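Cysteine hydrolase (Staphylococcus aureus, PDB 6KUA) catalyses, as a nicotinamidase of the isochorismatase-like cysteine hydrolase family, the hydrolysis of the amide of nicotinamide to give nicotinic acid and ammonia. Local coordinates at residues V132-C137 / E168-H173; I136-T141 / E157-F162; L118-S123 / L148-S153. One frame throughout, in Å; residues are numbered along the deposited sequence.

Interaction 1 (V132-C137 / E168-H173)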
# COMPACT_ATOMS: atom_id res chain seq x y z
N VAL A 132 3.30 10.33 21.10
CA VAL A 132 4.60 9.79 21.46
C VAL A 132 4.86 8.54 20.63
O VAL A 132 3.93 7.93 20.10
CB VAL A 132 4.70 9.45 22.96
CG1 VAL A 132 4.47 10.69 23.83
CG2 VAL A 132 3.74 8.31 23.32
N CYS A 133 6.13 8.17 20.46
CA CYS A 133 7.31 9.02 20.66
C CYS A 133 7.64 9.74 19.38
O CYS A 133 7.35 9.23 18.29
CB CYS A 133 8.53 8.20 21.09
SG CYS A 133 8.34 7.32 22.60
N THR A 134 8.25 10.92 19.52
CA THR A 134 8.57 11.77 18.37
C THR A 134 9.31 11.01 17.29
O THR A 134 9.00 11.13 16.10
CB THR A 134 9.41 12.96 18.84
OG1 THR A 134 8.98 13.36 20.14
CG2 THR A 134 9.28 14.13 17.88
N ASP A 135 10.32 10.23 17.68
CA ASP A 135 11.20 9.59 16.71
C ASP A 135 10.85 8.12 16.47
O ASP A 135 11.66 7.40 15.88
CB ASP A 135 12.67 9.74 17.15
CG ASP A 135 12.93 9.10 18.52
OD1 ASP A 135 12.06 9.21 19.41
OD2 ASP A 135 14.00 8.49 18.71
N ILE A 136 9.68 7.66 16.91
CA ILE A 136 9.22 6.31 16.56
C ILE A 136 7.84 6.38 15.91
O ILE A 136 7.74 6.56 14.69
CB ILE A 136 9.24 5.36 17.79
CG1 ILE A 136 10.57 5.54 18.54
CG2 ILE A 136 9.08 3.90 17.36
CD1 ILE A 136 10.76 4.65 19.72
N CYS A 137 6.76 6.23 16.69
CA CYS A 137 5.42 6.16 16.11
C CYS A 137 5.03 7.45 15.40
O CYS A 137 4.41 7.41 14.32
CB CYS A 137 4.39 5.83 17.19
SG CYS A 137 4.61 4.15 17.78
N GLU A 168 14.88 15.91 19.10
CA GLU A 168 15.38 17.03 18.29
C GLU A 168 15.70 16.58 16.86
O GLU A 168 15.45 17.33 15.90
CB GLU A 168 16.60 17.66 18.95
CG GLU A 168 16.27 18.43 20.25
CD GLU A 168 17.50 18.85 21.06
OE1 GLU A 168 17.38 19.81 21.86
OE2 GLU A 168 18.57 18.22 20.92
N TRP A 169 16.30 15.40 16.70
CA TRP A 169 16.56 14.88 15.36
C TRP A 169 15.27 14.85 14.54
O TRP A 169 15.24 15.29 13.38
CB TRP A 169 17.18 13.47 15.40
CG TRP A 169 17.31 12.98 13.99
CD1 TRP A 169 18.34 13.24 13.12
CD2 TRP A 169 16.32 12.25 13.24
NE1 TRP A 169 18.07 12.68 11.90
CE2 TRP A 169 16.84 12.07 11.94
CE3 TRP A 169 15.07 11.70 13.56
CZ2 TRP A 169 16.13 11.38 10.95
CZ3 TRP A 169 14.36 11.03 12.56
CH2 TRP A 169 14.90 10.88 11.27
N ALA A 170 14.20 14.32 15.13
CA ALA A 170 12.97 14.08 14.37
C ALA A 170 12.26 15.38 14.02
O ALA A 170 11.68 15.50 12.93
CB ALA A 170 12.06 13.12 15.15
N LEU A 171 12.30 16.37 14.92
CA LEU A 171 11.67 17.65 14.63
C LEU A 171 12.32 18.32 13.42
O LEU A 171 11.62 18.92 12.60
CB LEU A 171 11.70 18.57 15.85
CG LEU A 171 10.81 18.17 17.04
CD1 LEU A 171 10.98 19.13 18.20
CD2 LEU A 171 9.33 18.08 16.65
N ALA A 172 13.65 18.22 13.30
CA ALA A 172 14.32 18.78 12.13
C ALA A 172 14.03 17.96 10.88
O ALA A 172 13.84 18.51 9.80
CB ALA A 172 15.83 18.89 12.36
N HIS A 173 14.00 16.63 11.02
CA HIS A 173 13.59 15.77 9.91
C HIS A 173 12.21 16.18 9.40
O HIS A 173 12.03 16.39 8.19
CB HIS A 173 13.60 14.31 10.34
CG HIS A 173 13.38 13.34 9.22
ND1 HIS A 173 14.39 12.97 8.35
CD2 HIS A 173 12.28 12.68 8.81
CE1 HIS A 173 13.92 12.10 7.48
NE2 HIS A 173 12.63 11.91 7.72
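The methyl group of Ala170 is set into the bend formed by Thr134 and Asp135. Ala170 CB points at the loop and sits 3.8 Å from the carbonyl O of Thr134 and 4.0 Å from CA of Asp135, so a helix methyl meets main chain as much as side chain. Thr134 faces the helix with its methyl branch: Thr134 CG2 lies anti to the backbone N and is 4.0 Å from Ala170 CB on one hand and 4.1 Å from Leu171 CD2 on the other. The hydroxyl is thereby turned beside the backbone N, where OG1 hydrogen-bonds to His167 ND1. Leu171 runs obliquely to Thr134 and brings only its CD2 methyl to it. The loop follows strand 126-132 and opens with a cis peptide bond before Cys133; a type I turn from Cys133 to Ile136, closed by Ile136 N to Cys133 O at 3.1 Å, leads into helix 137-147. This strand-turn-helix passage is where members of the isochorismatase-like family carry their active-site cysteine, and helix 164-176 packs on the turn through Ala170 and Leu171. Asp135 offers the helix its CB, 4.0 Å from Ala170 CB, while its carboxylate leads away: OD1 bonds to Ser161 OG, and OD2 bonds to Trp169 NE1 of the second subunit. Trp169 returns that bond to Asp135 of the second subunit and stacks on its counterpart there.

Interaction 2 (I136-T141 / E157-F162)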
# COMPACT_ATOMS: atom_id res chain seq x y z
N ILE A 136 9.68 7.66 16.91
CA ILE A 136 9.22 6.31 16.56
C ILE A 136 7.84 6.38 15.91
O ILE A 136 7.74 6.56 14.69
CB ILE A 136 9.24 5.36 17.79
CG1 ILE A 136 10.57 5.54 18.54
CG2 ILE A 136 9.08 3.90 17.36
CD1 ILE A 136 10.76 4.65 19.72
N CYS A 137 6.76 6.23 16.69
CA CYS A 137 5.42 6.16 16.11
C CYS A 137 5.03 7.45 15.40
O CYS A 137 4.41 7.41 14.32
CB CYS A 137 4.39 5.83 17.19
SG CYS A 137 4.61 4.15 17.78
N VAL A 138 5.35 8.60 15.99
CA VAL A 138 5.09 9.87 15.33
C VAL A 138 5.87 9.96 14.02
O VAL A 138 5.32 10.31 12.96
CB VAL A 138 5.45 11.03 16.27
CG1 VAL A 138 5.34 12.35 15.56
CG2 VAL A 138 4.56 10.96 17.54
N LEU A 139 7.17 9.64 14.07
CA LEU A 139 8.02 9.71 12.88
C LEU A 139 7.51 8.79 11.78
O LEU A 139 7.36 9.21 10.62
CB LEU A 139 9.47 9.34 13.25
CG LEU A 139 10.40 9.01 12.08
CD1 LEU A 139 10.81 10.29 11.37
CD2 LEU A 139 11.66 8.23 12.52
N HIS A 140 7.25 7.52 12.11
CA HIS A 140 6.76 6.58 11.11
C HIS A 140 5.42 7.02 10.55
O HIS A 140 5.17 6.90 9.34
CB HIS A 140 6.65 5.17 11.72
CG HIS A 140 7.98 4.52 12.00
ND1 HIS A 140 8.18 3.16 11.86
CD2 HIS A 140 9.16 5.03 12.43
CE1 HIS A 140 9.42 2.86 12.19
NE2 HIS A 140 10.04 3.98 12.54
N THR A 141 4.53 7.51 11.41
CA THR A 141 3.26 8.05 10.93
C THR A 141 3.48 9.25 10.03
O THR A 141 2.86 9.35 8.96
CB THR A 141 2.37 8.42 12.13
OG1 THR A 141 2.07 7.23 12.88
CG2 THR A 141 1.05 9.08 11.67
N GLU A 157 5.39 21.27 20.88
CA GLU A 157 4.73 21.17 22.18
C GLU A 157 3.78 19.99 22.28
O GLU A 157 3.26 19.72 23.37
CB GLU A 157 3.95 22.47 22.46
CG GLU A 157 4.66 23.51 23.31
CD GLU A 157 3.67 24.39 24.09
OE1 GLU A 157 3.37 24.09 25.28
OE2 GLU A 157 3.17 25.38 23.49
N GLY A 158 3.51 19.30 21.17
CA GLY A 158 2.50 18.26 21.14
C GLY A 158 3.05 16.85 21.02
O GLY A 158 2.28 15.89 20.95
N VAL A 159 4.38 16.71 21.02
CA VAL A 159 5.03 15.41 20.89
C VAL A 159 6.16 15.31 21.92
O VAL A 159 6.68 16.32 22.39
CB VAL A 159 5.58 15.18 19.46
CG1 VAL A 159 4.42 15.00 18.46
CG2 VAL A 159 6.46 16.36 19.03
N ALA A 160 6.53 14.07 22.26
CA ALA A 160 7.61 13.84 23.21
C ALA A 160 8.28 12.49 22.96
O ALA A 160 7.67 11.56 22.43
CB ALA A 160 7.11 13.88 24.66
N SER A 161 9.54 12.38 23.40
CA SER A 161 10.25 11.11 23.37
C SER A 161 11.06 10.94 24.65
O SER A 161 11.41 11.90 25.33
CB SER A 161 11.18 11.00 22.16
OG SER A 161 11.78 9.72 22.11
N PHE A 162 11.38 9.68 24.97
CA PHE A 162 12.34 9.41 26.04
C PHE A 162 13.76 9.78 25.64
O PHE A 162 14.62 9.93 26.51
CB PHE A 162 12.28 7.94 26.46
CG PHE A 162 12.50 6.96 25.33
CD1 PHE A 162 13.79 6.59 24.93
CD2 PHE A 162 11.41 6.39 24.67
CE1 PHE A 162 13.99 5.69 23.89
CE2 PHE A 162 11.61 5.49 23.62
CZ PHE A 162 12.90 5.14 23.24
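The Phe162 ring receives the tip of Ile136 obliquely: Ile136 CD1 stands 4.1 Å from Phe162 CE2, and the neighbouring CZ is equally near, so one methyl spans a ring bond. On one face of the same ring lies Ser161 OG, 4.2 Å above the plane and displaced toward the rim; this hydroxyl is itself engaged by Asp135 OD1. Phe162 reaches the helix start because its CG stands between the backbone N and the carbonyl carbon, a rotation (chi1 55°) that turns the ring toward Ile136, and the two side chains cross at about a right angle. Further along, Val138 and Val159 point at each other and form a second, buried apolar pair. Val138 CG1, anti to the backbone N, is 4.0 Å from Val159 CG1, and Val138 CG2 is 4.1 Å from that same methyl, which therefore fits against both branches of Val138. Phe174 of helix 164-176 also packs on Val138.

Inside the helix, Thr141 OG1 donates to Cys137 O at 2.8 Å, tilted 28° from the carbonyl plane, while Thr141 N reaches that oxygen from the opposite face. Two bonds thus grip the carbonyl of Cys137, and OG1 is further tied to Ser109 OG. The side chain of Ile136, the N-cap residue, is about 9 Å from the bound zinc ion. The arrangement is that of a beta-alpha-beta unit, strand 126-132, helix 137-147 and strand 151-160, in which the helix lies against the last strand of the parallel sheet of this alpha/beta fold.

Interaction 3 (L118-S123 / L148-S153)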
# COMPACT_ATOMS: atom_id res chain seq x y z
N LEU A 118 -10.10 6.68 5.28
CA LEU A 118 -10.99 7.48 6.11
C LEU A 118 -10.76 8.97 5.92
O LEU A 118 -11.72 9.74 5.85
CB LEU A 118 -10.80 7.11 7.58
CG LEU A 118 -11.39 5.76 8.00
CD1 LEU A 118 -10.87 5.37 9.39
CD2 LEU A 118 -12.92 5.79 7.98
N LEU A 119 -9.49 9.39 5.88
CA LEU A 119 -9.17 10.79 5.63
C LEU A 119 -9.65 11.24 4.25
O LEU A 119 -10.22 12.33 4.10
CB LEU A 119 -7.67 11.01 5.77
CG LEU A 119 -7.03 10.70 7.12
CD1 LEU A 119 -5.49 10.59 7.01
CD2 LEU A 119 -7.44 11.76 8.13
N ARG A 120 -9.41 10.42 3.22
CA ARG A 120 -9.81 10.77 1.86
C ARG A 120 -11.33 10.89 1.73
O ARG A 120 -11.82 11.79 1.05
CB ARG A 120 -9.28 9.75 0.87
CG ARG A 120 -7.77 9.76 0.66
CD ARG A 120 -7.37 8.79 -0.46
NE ARG A 120 -5.93 8.50 -0.45
CZ ARG A 120 -5.23 8.14 -1.52
NH1 ARG A 120 -5.82 8.02 -2.70
NH2 ARG A 120 -3.93 7.92 -1.42
N GLU A 121 -12.08 9.96 2.35
CA GLU A 121 -13.55 10.02 2.36
C GLU A 121 -14.04 11.39 2.80
O GLU A 121 -15.09 11.86 2.34
CB GLU A 121 -14.13 8.98 3.34
CG GLU A 121 -14.38 7.57 2.84
CD GLU A 121 -14.63 6.57 3.99
OE1 GLU A 121 -15.29 6.93 4.98
OE2 GLU A 121 -14.15 5.41 3.90
N ARG A 122 -13.33 12.02 3.73
CA ARG A 122 -13.78 13.24 4.40
C ARG A 122 -13.11 14.49 3.85
O ARG A 122 -13.18 15.54 4.49
CB ARG A 122 -13.51 13.11 5.90
CG ARG A 122 -14.40 12.08 6.54
CD ARG A 122 -13.82 11.55 7.85
NE ARG A 122 -14.76 10.63 8.47
CZ ARG A 122 -14.99 9.39 8.03
NH1 ARG A 122 -14.32 8.93 6.97
NH2 ARG A 122 -15.87 8.62 8.64
N SER A 123 -12.44 14.38 2.70
CA SER A 123 -11.81 15.52 2.03
C SER A 123 -10.74 16.18 2.90
O SER A 123 -10.59 17.41 2.89
CB SER A 123 -12.86 16.53 1.58
OG SER A 123 -13.62 15.96 0.53
N LEU A 148 2.02 9.82 1.30
CA LEU A 148 0.66 9.84 0.78
C LEU A 148 0.21 11.25 0.37
O LEU A 148 -0.92 11.43 -0.07
CB LEU A 148 -0.28 9.22 1.82
CG LEU A 148 -0.06 7.71 2.07
CD1 LEU A 148 -0.64 7.29 3.39
CD2 LEU A 148 -0.67 6.86 0.94
N GLY A 149 1.07 12.25 0.49
CA GLY A 149 0.76 13.56 -0.05
C GLY A 149 -0.05 14.45 0.86
O GLY A 149 -0.66 15.40 0.38
N TYR A 150 -0.09 14.17 2.16
CA TYR A 150 -0.74 15.06 3.11
C TYR A 150 0.18 16.20 3.49
O TYR A 150 1.40 16.02 3.60
CB TYR A 150 -1.12 14.30 4.39
CG TYR A 150 -2.23 13.34 4.16
CD1 TYR A 150 -3.54 13.78 4.19
CD2 TYR A 150 -1.97 12.01 3.88
CE1 TYR A 150 -4.57 12.91 3.95
CE2 TYR A 150 -3.00 11.12 3.66
CZ TYR A 150 -4.30 11.57 3.70
OH TYR A 150 -5.33 10.70 3.47
N LYS A 151 -0.40 17.38 3.69
CA LYS A 151 0.31 18.45 4.38
C LYS A 151 0.36 18.10 5.86
O LYS A 151 -0.59 17.54 6.40
CB LYS A 151 -0.38 19.80 4.16
CG LYS A 151 -0.81 20.08 2.72
CD LYS A 151 -1.59 21.41 2.59
CE LYS A 151 -1.99 21.69 1.13
NZ LYS A 151 -2.84 22.94 0.98
N ILE A 152 1.48 18.42 6.51
CA ILE A 152 1.80 17.86 7.82
C ILE A 152 2.14 18.98 8.79
O ILE A 152 2.94 19.87 8.48
CB ILE A 152 2.99 16.88 7.73
CG1 ILE A 152 2.65 15.69 6.83
CG2 ILE A 152 3.37 16.43 9.13
CD1 ILE A 152 3.85 14.82 6.54
N SER A 153 1.61 18.88 10.01
CA SER A 153 2.00 19.75 11.10
C SER A 153 2.34 18.91 12.31
O SER A 153 1.54 18.06 12.74
CB SER A 153 0.87 20.76 11.43
OG SER A 153 1.31 21.70 12.38
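Leu119 and Tyr150 bring the two backbones to their nearest approach, 9.8 Å between CA atoms; a Schellman motif with Ser123 at C-prime closes helix 115-121, and another with Gly149 at positive phi (85°) closes helix 137-147 just before Tyr150. The gap is bridged by the tyrosine, which reaches across with its phenol end. Tyr150 OH is 3.3 Å from Leu119 CB, and Leu119 CD1 approaches the same end of the ring obliquely, 3.7 Å from Tyr150 CZ, so the leucine grasps the phenol carbon and oxygen together. Arg120 CG also lies 3.8 Å from Tyr150 OH. The arginine chain is extended from CG to NE and passes the tyrosine at about a right angle, leaving the guanidinium and ring planes 67° apart. Arg120 NH2 then meets Leu148 CD2 at the edge of the guanidinium, near its plane, at 4.2 Å.

No hydrogen bond joins the two segments; a phenol oxygen and a guanidinium nitrogen pack on carbon here and find their polar partners elsewhere. Asp116 takes both Tyr150 OH, by hydrogen bond, and Arg120 NE, by salt bridge; across the interface Arg120 NH2 forms a salt bridge with Asp116 of the third subunit, while NH1 bonds to Leu148 O of that subunit. The Tyr150 ring in turn makes a cation-pi contact with Arg120 of the third subunit. Shared carboxylates and an aromatic ring would probably offset the closeness of the two Arg120 guanidinium groups across this interface.

Along the chain, residues 118-123 come first and pair with 148-153, so interaction 3 closes a loop around strand 126-132 and helix 137-147. Residues 132-137 then open interaction 1, which ends at 168-173, and 136-141 open interaction 2, which ends at 157-162; both start from the same stretch, sharing Ile136 and Cys137, and interaction 2 closes the shorter loop. They also touch, through Thr134 N to Ala160 O at 3.0 Å. Interaction 3 crosses both and stands apart, with about 20 Å between its centre and that of interaction 1. Interaction 1 ties the loop after strand 126-132 to helix 164-176, interaction 2 helix 137-147 to strand 151-160, and interaction 3 helix 115-121 to the turn leading into that strand.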